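Local coordinates for putative uncharacterized protein TTHA1012 (Thermus thermophilus, PDB 2YZY) that is of unknown function but has a LolA-like fold, and so may carry lipoproteins or other lipidic ligands across the periplasm, at residues R118-V123 against A130-G135; E147-K152 against R159-D164; D154-R159 against L173-F178. All blocks are in the same frame, centred on the assembly; numbering follows the deposited sequence.

Contact 1. Residues R118-V123 against A130-G135; sequences RLEGEV and AWKLVG. With MPD ((4S)-2-methyl-2,4-pentanediol), chain C.
Strands 118-123 and 130-135 run antiparallel at 150°, the two arms of a hairpin. The pairing is interrupted by a classic beta bulge: Glu120 and Gly121 both face Lys132, whose N-H gives an almost straight bond to Gly121 O while its own O accepts from Glu120 N. Glycine suits the second bulge position, because its phi of 161° would jam a CB against the preceding carbonyl. Glu120 and Lys132 lie alongside each other, both with CG anti to the backbone N and extended chains, and Lys132 NZ meets Glu120 OE1 at 2.8 Å, from above the carboxylate plane. A bound methylpentanediol, probably from the crystallisation liquor, adds to the pair: NZ donates to its O2 at 2.8 Å and to its O4 at 3.0 Å, and O4 donates to Glu120 OE2 at 2.7 Å. On the face of Leu119, Trp131 and Leu133, Leu119 CD1 touches Leu133 CD2 at 3.6 Å and also Trp131. An alanine in place of Lys132 removes the ammonium and would probably leave the Glu120 carboxylate less firmly placed. The apolar groups lie under helix 7-18, while the ion pair beside the bulge is held at the surface, where the ammonium probably favours an ionised Glu120.

Contact 2. Residues E147-K152 against R159-D164; sequences ELYILK and RFVFLD
Arg159 leaves strand 159-163 with CG anti to the backbone N (chi1 -173°) and runs straight out to NE alongside Tyr149. Its CB lies 3.7 Å from Tyr149 CD2, CG and CD follow the same border of the ring, and CD also nears CE2. The long methylene chain suits this place, giving the ring an apolar neighbour while NH2 at the tip forms a salt bridge with Asp172. Guanidinium and phenol planes are 29° apart. Beneath these side chains the strands form an antiparallel hairpin in which Glu147 pairs with Val161 and Tyr149 with Arg159 as hydrogen-bonded pairs; Tyr149 N reaches Arg159 O at 3.0 Å with an N-H...O angle of 171°. The hairpin belongs to the curved antiparallel array of the LolA-like fold. On the same face as Arg159, Tyr149 OH donates to Glu147 OE1 at 2.6 Å, coming from well above the carboxylate plane, and this bond ties down the end of the phenol. Val161 fills the corner between them: its CG2 stands at the ring edge, 4.1 Å from Tyr149 CE2, and is also near Glu147 OE1. The reverse face belongs to Leu148 and Phe160, a non-hydrogen-bonded pair. Leu148, with CG anti to the backbone N, sets CD1 over one face of the Phe160 ring in a CH-pi contact, 3.7 Å from the centroid and displaced toward the rim near CE1. Leu12 of helix 7-18 packs against Leu148 on this face.

Contact 3. Residues D154-R159 against L173-F178; sequences DPRPLR and LKVVEF
A flat, offset arginine-phenylalanine stack and a splayed strand pairing bridged by two waters make up this surface contact, which joins neighbouring strands 156-163 and 169-180 of one hairpin. The short segments are splayed to 115°, although the strands pair antiparallel at Arg159 and Lys174. A single direct backbone hydrogen bond spans the two segments, Val175 N to Leu158 O at 2.8 Å, its donor above the carbonyl plane. Beside it, Arg159 and Lys174 form a non-hydrogen-bonded pair, their CG atoms 3.9 Å apart; long aliphatic stems let two like charges share this face. Where the strands diverge, water takes over: one molecule donates to both Leu158 O and Val175 O, and another accepts from Arg156 NH1 and donates to Val175 O.

Arg156 reaches Phe178 tip to tip. Its CG takes the crowded position between the backbone N and the carbonyl carbon (chi1 66°), and the chain then extends to NE. Arg156 CD sits over the middle of the Phe178 ring in a CH-pi contact, 3.6 Å from the centroid, while the guanidinium continues over CG and CB of Phe178, with planes 5° apart and centres 4.3 Å apart. Val175 CG1 stands at the guanidinium edge, and its CG2 packs on Pro157 O at 3.4 Å. At the NE end, in plane, Asp154 OD2 makes a long salt bridge; its OD1 bonds Asn18 and Arg180. The arginine thus joins the two strands where direct backbone bonding across the segments has ended, and Asp154, though distant and shared with Arg180, may partly offset its charge.

The three contacts follow one another across five successive antiparallel strands, from the outermost strand 116-125 to strand 169-180. Contacts 1 and 2, with centres about 8 Å apart, are joined by probable backbone hydrogen bonds from Trp131 N to Ile150 O (2.7 Å) and from Leu133 N to Leu148 O (2.8 Å). Contacts 2 and 3, centres about 10 Å apart, share Arg159 and strand 156-163, and probable hydrogen bonds from Leu158 N to Tyr149 O and from Phe160 N to Leu173 O, both 2.8 Å, carry the pairing on. Contacts 1 and 3 barely meet, at Ala130 CB and Leu158 CD1. A bound methylpentanediol links contact 1 to contact 2, since Glu147 OE2 also hydrogen-bonds it.

Contact 1. Residues R118-V123 against A130-G135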
loop_
_atom_site.group_PDB
_atom_site.type_symbol
_atom_site.label_atom_id
_atom_site.label_comp_id
_atom_site.label_asym_id
_atom_site.label_seq_id
_atom_site.Cartn_x
_atom_site.Cartn_y
_atom_site.Cartn_z
ATOM N N ARG A 118 -17.859 -3.835 -3.450
ATOM C CA ARG A 118 -19.155 -3.964 -2.800
ATOM C C ARG A 118 -18.937 -4.609 -1.434
ATOM O O ARG A 118 -18.059 -5.458 -1.275
ATOM C CB ARG A 118 -20.077 -4.856 -3.631
ATOM C CG ARG A 118 -20.275 -4.405 -5.068
ATOM C CD ARG A 118 -21.129 -3.153 -5.154
ATOM N NE ARG A 118 -21.370 -2.762 -6.540
ATOM C CZ ARG A 118 -21.979 -3.530 -7.441
ATOM N NH1 ARG A 118 -22.412 -4.738 -7.106
ATOM N NH2 ARG A 118 -22.149 -3.091 -8.680
ATOM N N LEU A 119 -19.731 -4.204 -0.450
ATOM C CA LEU A 119 -19.616 -4.775 0.885
ATOM C C LEU A 119 -20.286 -6.143 0.919
ATOM O O LEU A 119 -21.488 -6.258 0.670
ATOM C CB LEU A 119 -20.277 -3.862 1.920
ATOM C CG LEU A 119 -20.381 -4.433 3.338
ATOM C CD1 LEU A 119 -18.983 -4.653 3.913
ATOM C CD2 LEU A 119 -21.174 -3.477 4.218
ATOM N N GLU A 120 -19.516 -7.185 1.216
ATOM C CA GLU A 120 -20.090 -8.522 1.281
ATOM C C GLU A 120 -20.571 -8.826 2.693
ATOM O O GLU A 120 -21.591 -9.490 2.883
ATOM C CB GLU A 120 -19.075 -9.585 0.859
ATOM C CG GLU A 120 -19.712 -10.957 0.707
ATOM C CD GLU A 120 -18.707 -12.053 0.455
ATOM O OE1 GLU A 120 -17.956 -12.392 1.391
ATOM O OE2 GLU A 120 -18.668 -12.571 -0.681
ATOM N N GLY A 121 -19.833 -8.337 3.683
ATOM C CA GLY A 121 -20.207 -8.572 5.064
ATOM C C GLY A 121 -19.023 -8.353 5.980
ATOM O O GLY A 121 -18.113 -7.602 5.646
ATOM N N GLU A 122 -19.028 -9.001 7.135
ATOM C CA GLU A 122 -17.925 -8.847 8.068
ATOM C C GLU A 122 -17.292 -10.182 8.414
ATOM O O GLU A 122 -17.886 -11.242 8.211
ATOM C CB GLU A 122 -18.401 -8.147 9.340
ATOM C CG GLU A 122 -19.604 -8.790 9.982
ATOM C CD GLU A 122 -20.070 -8.036 11.211
ATOM O OE1 GLU A 122 -20.257 -6.806 11.114
ATOM O OE2 GLU A 122 -20.250 -8.677 12.266
ATOM N N VAL A 123 -16.072 -10.120 8.930
ATOM C CA VAL A 123 -15.343 -11.318 9.309
ATOM C C VAL A 123 -14.387 -10.978 10.437
ATOM O O VAL A 123 -13.806 -9.892 10.469
ATOM C CB VAL A 123 -14.538 -11.889 8.114
ATOM C CG1 VAL A 123 -13.530 -10.857 7.619
ATOM C CG2 VAL A 123 -13.830 -13.172 8.526
ATOM N N ALA A 130 -13.746 -7.017 11.054
ATOM C CA ALA A 130 -13.435 -6.253 9.858
ATOM C C ALA A 130 -14.510 -6.432 8.800
ATOM O O ALA A 130 -15.252 -7.417 8.807
ATOM C CB ALA A 130 -12.091 -6.700 9.299
ATOM N N TRP A 131 -14.592 -5.463 7.899
ATOM C CA TRP A 131 -15.534 -5.520 6.793
ATOM C C TRP A 131 -14.804 -6.187 5.638
ATOM O O TRP A 131 -13.623 -5.913 5.409
ATOM C CB TRP A 131 -15.942 -4.119 6.338
ATOM C CG TRP A 131 -16.850 -3.385 7.262
ATOM C CD1 TRP A 131 -18.128 -3.725 7.603
ATOM C CD2 TRP A 131 -16.576 -2.142 7.917
ATOM N NE1 TRP A 131 -18.668 -2.768 8.427
ATOM C CE2 TRP A 131 -17.738 -1.783 8.637
ATOM C CE3 TRP A 131 -15.462 -1.292 7.965
ATOM C CZ2 TRP A 131 -17.820 -0.610 9.396
ATOM C CZ3 TRP A 131 -15.543 -0.124 8.721
ATOM C CH2 TRP A 131 -16.717 0.204 9.426
ATOM N N LYS A 132 -15.493 -7.067 4.924
ATOM C CA LYS A 132 -14.903 -7.722 3.766
ATOM C C LYS A 132 -15.557 -7.123 2.527
ATOM O O LYS A 132 -16.759 -7.292 2.310
ATOM C CB LYS A 132 -15.152 -9.235 3.780
ATOM C CG LYS A 132 -14.632 -9.944 2.520
ATOM C CD LYS A 132 -15.091 -11.399 2.442
ATOM C CE LYS A 132 -14.614 -12.064 1.156
ATOM N NZ LYS A 132 -15.350 -13.338 0.880
ATOM N N LEU A 133 -14.775 -6.401 1.732
ATOM C CA LEU A 133 -15.289 -5.803 0.509
ATOM C C LEU A 133 -14.835 -6.669 -0.657
ATOM O O LEU A 133 -13.725 -7.199 -0.652
ATOM C CB LEU A 133 -14.752 -4.380 0.331
ATOM C CG LEU A 133 -14.975 -3.371 1.462
ATOM C CD1 LEU A 133 -14.390 -2.023 1.043
ATOM C CD2 LEU A 133 -16.457 -3.237 1.766
ATOM N N VAL A 134 -15.699 -6.823 -1.653
ATOM C CA VAL A 134 -15.366 -7.630 -2.814
ATOM C C VAL A 134 -15.719 -6.881 -4.091
ATOM O O VAL A 134 -16.653 -6.083 -4.111
ATOM C CB VAL A 134 -16.111 -8.987 -2.782
ATOM C CG1 VAL A 134 -15.645 -9.800 -1.587
ATOM C CG2 VAL A 134 -17.613 -8.763 -2.703
ATOM N N GLY A 135 -14.962 -7.135 -5.151
ATOM C CA GLY A 135 -15.223 -6.466 -6.412
ATOM C C GLY A 135 -14.618 -7.190 -7.596
ATOM O O GLY A 135 -13.561 -7.808 -7.484
HETATM C C1 MPD C . -14.098 -15.234 -3.652
HETATM C C2 MPD C . -14.728 -13.949 -3.105
HETATM O O2 MPD C . -14.332 -13.760 -1.744
HETATM C CM MPD C . -14.268 -12.759 -3.943
HETATM C C3 MPD C . -16.254 -14.051 -3.171
HETATM C C4 MPD C . -17.133 -15.083 -2.459
HETATM O O4 MPD C . -17.148 -14.817 -1.054
HETATM C C5 MPD C . -18.555 -15.018 -3.014
#

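Contact 2. Residues E147-K152 against R159-D164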
loop_
_atom_site.group_PDB
_atom_site.type_symbol
_atom_site.label_atom_id
_atom_site.label_comp_id
_atom_site.label_asym_id
_atom_site.label_seq_id
_atom_site.Cartn_x
_atom_site.Cartn_y
_atom_site.Cartn_z
ATOM N N GLU A 147 -10.366 -8.866 -2.879
ATOM C CA GLU A 147 -10.978 -8.811 -1.563
ATOM C C GLU A 147 -10.208 -7.728 -0.822
ATOM O O GLU A 147 -8.978 -7.692 -0.877
ATOM C CB GLU A 147 -10.816 -10.147 -0.829
ATOM C CG GLU A 147 -11.455 -11.334 -1.538
ATOM C CD GLU A 147 -11.160 -12.660 -0.858
ATOM O OE1 GLU A 147 -10.360 -12.686 0.104
ATOM O OE2 GLU A 147 -11.725 -13.685 -1.291
ATOM N N LEU A 148 -10.930 -6.837 -0.155
ATOM C CA LEU A 148 -10.312 -5.769 0.621
ATOM C C LEU A 148 -10.909 -5.837 2.019
ATOM O O LEU A 148 -12.122 -5.736 2.185
ATOM C CB LEU A 148 -10.602 -4.398 -0.003
ATOM C CG LEU A 148 -10.103 -3.177 0.789
ATOM C CD1 LEU A 148 -8.598 -3.280 1.015
ATOM C CD2 LEU A 148 -10.434 -1.896 0.033
ATOM N N TYR A 149 -10.053 -6.024 3.017
ATOM C CA TYR A 149 -10.494 -6.124 4.405
ATOM C C TYR A 149 -10.183 -4.841 5.159
ATOM O O TYR A 149 -9.039 -4.376 5.171
ATOM C CB TYR A 149 -9.811 -7.322 5.066
ATOM C CG TYR A 149 -10.181 -8.634 4.415
ATOM C CD1 TYR A 149 -11.285 -9.365 4.853
ATOM C CD2 TYR A 149 -9.454 -9.128 3.334
ATOM C CE1 TYR A 149 -11.655 -10.557 4.228
ATOM C CE2 TYR A 149 -9.814 -10.316 2.702
ATOM C CZ TYR A 149 -10.917 -11.024 3.157
ATOM O OH TYR A 149 -11.280 -12.199 2.538
ATOM N N ILE A 150 -11.214 -4.278 5.786
ATOM C CA ILE A 150 -11.098 -3.028 6.532
ATOM C C ILE A 150 -11.464 -3.210 8.003
ATOM O O ILE A 150 -12.563 -3.669 8.325
ATOM C CB ILE A 150 -12.040 -1.950 5.940
ATOM C CG1 ILE A 150 -11.763 -1.767 4.442
ATOM C CG2 ILE A 150 -11.885 -0.637 6.707
ATOM C CD1 ILE A 150 -10.348 -1.296 4.111
ATOM N N LEU A 151 -10.543 -2.846 8.893
ATOM C CA LEU A 151 -10.782 -2.947 10.331
ATOM C C LEU A 151 -11.960 -2.028 10.673
ATOM O O LEU A 151 -11.992 -0.874 10.253
ATOM C CB LEU A 151 -9.530 -2.509 11.104
ATOM C CG LEU A 151 -9.581 -2.582 12.635
ATOM C CD1 LEU A 151 -9.759 -4.020 13.080
ATOM C CD2 LEU A 151 -8.291 -2.014 13.216
ATOM N N LYS A 152 -12.928 -2.537 11.431
ATOM C CA LYS A 152 -14.102 -1.735 11.788
ATOM C C LYS A 152 -13.882 -0.698 12.890
ATOM O O LYS A 152 -14.269 0.460 12.736
ATOM C CB LYS A 152 -15.267 -2.649 12.191
ATOM C CG LYS A 152 -15.838 -3.476 11.047
ATOM C CD LYS A 152 -17.006 -4.347 11.503
ATOM C CE LYS A 152 -18.191 -3.513 11.965
ATOM N NZ LYS A 152 -19.330 -4.367 12.416
ATOM N N ARG A 159 -5.889 -6.062 4.703
ATOM C CA ARG A 159 -5.487 -7.085 3.747
ATOM C C ARG A 159 -6.073 -6.873 2.354
ATOM O O ARG A 159 -7.225 -6.462 2.211
ATOM C CB ARG A 159 -5.934 -8.448 4.292
ATOM C CG ARG A 159 -5.459 -9.667 3.530
ATOM C CD ARG A 159 -6.063 -10.913 4.158
ATOM N NE ARG A 159 -5.513 -12.149 3.613
ATOM C CZ ARG A 159 -5.936 -13.358 3.965
ATOM N NH1 ARG A 159 -6.909 -13.483 4.859
ATOM N NH2 ARG A 159 -5.387 -14.440 3.428
ATOM N N PHE A 160 -5.264 -7.153 1.336
ATOM C CA PHE A 160 -5.676 -7.033 -0.061
ATOM C C PHE A 160 -5.420 -8.387 -0.710
ATOM O O PHE A 160 -4.310 -8.915 -0.628
ATOM C CB PHE A 160 -4.834 -5.983 -0.799
ATOM C CG PHE A 160 -4.922 -4.597 -0.220
ATOM C CD1 PHE A 160 -5.646 -3.604 -0.871
ATOM C CD2 PHE A 160 -4.243 -4.274 0.951
ATOM C CE1 PHE A 160 -5.690 -2.303 -0.366
ATOM C CE2 PHE A 160 -4.282 -2.975 1.466
ATOM C CZ PHE A 160 -5.004 -1.991 0.806
ATOM N N VAL A 161 -6.436 -8.947 -1.358
ATOM C CA VAL A 161 -6.290 -10.241 -2.018
ATOM C C VAL A 161 -6.767 -10.141 -3.458
ATOM O O VAL A 161 -7.909 -9.763 -3.713
ATOM C CB VAL A 161 -7.117 -11.342 -1.314
ATOM C CG1 VAL A 161 -6.833 -12.687 -1.961
ATOM C CG2 VAL A 161 -6.783 -11.391 0.168
ATOM N N PHE A 162 -5.887 -10.478 -4.394
ATOM C CA PHE A 162 -6.206 -10.430 -5.818
ATOM C C PHE A 162 -6.337 -11.850 -6.354
ATOM O O PHE A 162 -5.455 -12.685 -6.146
ATOM C CB PHE A 162 -5.106 -9.667 -6.558
ATOM C CG PHE A 162 -4.989 -8.232 -6.135
ATOM C CD1 PHE A 162 -5.780 -7.252 -6.727
ATOM C CD2 PHE A 162 -4.133 -7.869 -5.098
ATOM C CE1 PHE A 162 -5.726 -5.929 -6.291
ATOM C CE2 PHE A 162 -4.070 -6.549 -4.654
ATOM C CZ PHE A 162 -4.870 -5.577 -5.252
ATOM N N LEU A 163 -7.442 -12.116 -7.045
ATOM C CA LEU A 163 -7.723 -13.445 -7.579
ATOM C C LEU A 163 -7.846 -13.477 -9.100
ATOM O O LEU A 163 -8.254 -12.496 -9.715
ATOM C CB LEU A 163 -9.036 -13.961 -6.988
ATOM C CG LEU A 163 -9.245 -13.829 -5.477
ATOM C CD1 LEU A 163 -10.686 -14.175 -5.137
ATOM C CD2 LEU A 163 -8.278 -14.731 -4.737
ATOM N N ASP A 164 -7.507 -14.614 -9.701
ATOM C CA ASP A 164 -7.637 -14.742 -11.148
ATOM C C ASP A 164 -9.028 -15.296 -11.452
ATOM O O ASP A 164 -9.873 -15.388 -10.560
ATOM C CB ASP A 164 -6.545 -15.652 -11.739
ATOM C CG ASP A 164 -6.693 -17.112 -11.337
ATOM O OD1 ASP A 164 -7.754 -17.505 -10.808
ATOM O OD2 ASP A 164 -5.735 -17.880 -11.573
#

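Contact 3. Residues D154-R159 against L173-F178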
loop_
_atom_site.group_PDB
_atom_site.type_symbol
_atom_site.label_atom_id
_atom_site.label_comp_id
_atom_site.label_asym_id
_atom_site.label_seq_id
_atom_site.Cartn_x
_atom_site.Cartn_y
_atom_site.Cartn_z
ATOM N N ASP A 154 -11.198 0.827 13.944
ATOM C CA ASP A 154 -10.310 1.914 13.544
ATOM C C ASP A 154 -10.122 1.740 12.041
ATOM O O ASP A 154 -9.124 1.180 11.589
ATOM C CB ASP A 154 -8.975 1.794 14.290
ATOM C CG ASP A 154 -7.999 2.905 13.940
ATOM O OD1 ASP A 154 -8.444 4.054 13.744
ATOM O OD2 ASP A 154 -6.783 2.630 13.878
ATOM N N PRO A 155 -11.097 2.216 11.248
ATOM C CA PRO A 155 -11.121 2.138 9.784
ATOM C C PRO A 155 -9.796 2.317 9.056
ATOM O O PRO A 155 -9.306 3.432 8.891
ATOM C CB PRO A 155 -12.141 3.203 9.403
ATOM C CG PRO A 155 -13.123 3.104 10.521
ATOM C CD PRO A 155 -12.226 3.036 11.734
ATOM N N ARG A 156 -9.236 1.195 8.613
ATOM C CA ARG A 156 -7.981 1.175 7.873
ATOM C C ARG A 156 -7.858 -0.202 7.226
ATOM O O ARG A 156 -8.433 -1.178 7.712
ATOM C CB ARG A 156 -6.794 1.442 8.806
ATOM C CG ARG A 156 -6.529 0.378 9.858
ATOM C CD ARG A 156 -5.503 0.883 10.873
ATOM N NE ARG A 156 -5.163 -0.117 11.883
ATOM C CZ ARG A 156 -4.404 -1.188 11.661
ATOM N NH1 ARG A 156 -3.893 -1.409 10.458
ATOM N NH2 ARG A 156 -4.159 -2.042 12.648
ATOM N N PRO A 157 -7.118 -0.295 6.111
ATOM C CA PRO A 157 -6.943 -1.568 5.408
ATOM C C PRO A 157 -6.093 -2.566 6.180
ATOM O O PRO A 157 -5.096 -2.205 6.807
ATOM C CB PRO A 157 -6.273 -1.161 4.092
ATOM C CG PRO A 157 -6.575 0.314 3.964
ATOM C CD PRO A 157 -6.464 0.799 5.376
ATOM N N LEU A 158 -6.493 -3.830 6.129
ATOM C CA LEU A 158 -5.750 -4.874 6.812
ATOM C C LEU A 158 -5.214 -5.907 5.838
ATOM O O LEU A 158 -4.196 -6.550 6.106
ATOM C CB LEU A 158 -6.638 -5.597 7.827
ATOM C CG LEU A 158 -7.112 -4.834 9.060
ATOM C CD1 LEU A 158 -8.044 -5.722 9.875
ATOM C CD2 LEU A 158 -5.909 -4.415 9.888
ATOM N N ARG A 159 -5.889 -6.062 4.703
ATOM C CA ARG A 159 -5.487 -7.085 3.747
ATOM C C ARG A 159 -6.073 -6.873 2.354
ATOM O O ARG A 159 -7.225 -6.462 2.211
ATOM C CB ARG A 159 -5.934 -8.448 4.292
ATOM C CG ARG A 159 -5.459 -9.667 3.530
ATOM C CD ARG A 159 -6.063 -10.913 4.158
ATOM N NE ARG A 159 -5.513 -12.149 3.613
ATOM C CZ ARG A 159 -5.936 -13.358 3.965
ATOM N NH1 ARG A 159 -6.909 -13.483 4.859
ATOM N NH2 ARG A 159 -5.387 -14.440 3.428
ATOM N N LEU A 173 -1.615 -9.540 0.246
ATOM C CA LEU A 173 -0.805 -8.620 1.034
ATOM C C LEU A 173 -1.513 -8.178 2.301
ATOM O O LEU A 173 -2.639 -7.689 2.257
ATOM C CB LEU A 173 -0.438 -7.404 0.181
ATOM C CG LEU A 173 0.366 -7.735 -1.081
ATOM C CD1 LEU A 173 0.565 -6.479 -1.908
ATOM C CD2 LEU A 173 1.711 -8.334 -0.692
ATOM N N LYS A 174 -0.835 -8.338 3.431
ATOM C CA LYS A 174 -1.409 -7.975 4.713
ATOM C C LYS A 174 -0.690 -6.794 5.345
ATOM O O LYS A 174 0.519 -6.632 5.186
ATOM C CB LYS A 174 -1.342 -9.172 5.666
ATOM C CG LYS A 174 -2.031 -10.421 5.136
ATOM C CD LYS A 174 -1.898 -11.589 6.110
ATOM C CE LYS A 174 -2.594 -11.302 7.431
ATOM N NZ LYS A 174 -2.540 -12.474 8.350
ATOM N N VAL A 175 -1.443 -5.948 6.039
ATOM C CA VAL A 175 -0.845 -4.824 6.750
ATOM C C VAL A 175 -0.645 -5.422 8.142
ATOM O O VAL A 175 -1.576 -5.449 8.956
ATOM C CB VAL A 175 -1.802 -3.615 6.815
ATOM C CG1 VAL A 175 -1.140 -2.466 7.570
ATOM C CG2 VAL A 175 -2.171 -3.177 5.411
ATOM N N VAL A 176 0.563 -5.920 8.403
ATOM C CA VAL A 176 0.871 -6.584 9.670
ATOM C C VAL A 176 1.256 -5.710 10.854
ATOM O O VAL A 176 1.218 -6.166 11.995
ATOM C CB VAL A 176 1.962 -7.659 9.468
ATOM C CG1 VAL A 176 1.451 -8.738 8.518
ATOM C CG2 VAL A 176 3.221 -7.029 8.908
ATOM N N GLU A 177 1.642 -4.465 10.586
ATOM C CA GLU A 177 1.994 -3.513 11.642
ATOM C C GLU A 177 1.496 -2.159 11.176
ATOM O O GLU A 177 1.501 -1.872 9.979
ATOM C CB GLU A 177 3.509 -3.457 11.882
ATOM C CG GLU A 177 4.102 -4.784 12.351
ATOM C CD GLU A 177 5.589 -4.706 12.650
ATOM O OE1 GLU A 177 6.339 -4.132 11.836
ATOM O OE2 GLU A 177 6.009 -5.237 13.699
ATOM N N PHE A 178 1.057 -1.337 12.122
ATOM C CA PHE A 178 0.521 -0.013 11.815
ATOM C C PHE A 178 0.729 0.904 13.008
ATOM O O PHE A 178 0.626 0.473 14.157
ATOM C CB PHE A 178 -0.980 -0.102 11.520
ATOM C CG PHE A 178 -1.645 1.237 11.325
ATOM C CD1 PHE A 178 -1.621 1.870 10.087
ATOM C CD2 PHE A 178 -2.288 1.871 12.389
ATOM C CE1 PHE A 178 -2.228 3.117 9.903
ATOM C CE2 PHE A 178 -2.896 3.115 12.219
ATOM C CZ PHE A 178 -2.867 3.739 10.973
HETATM O O HOH W 1 -2.066 -3.641 11.025
HETATM O O HOH W 2 -3.303 -7.957 8.536
#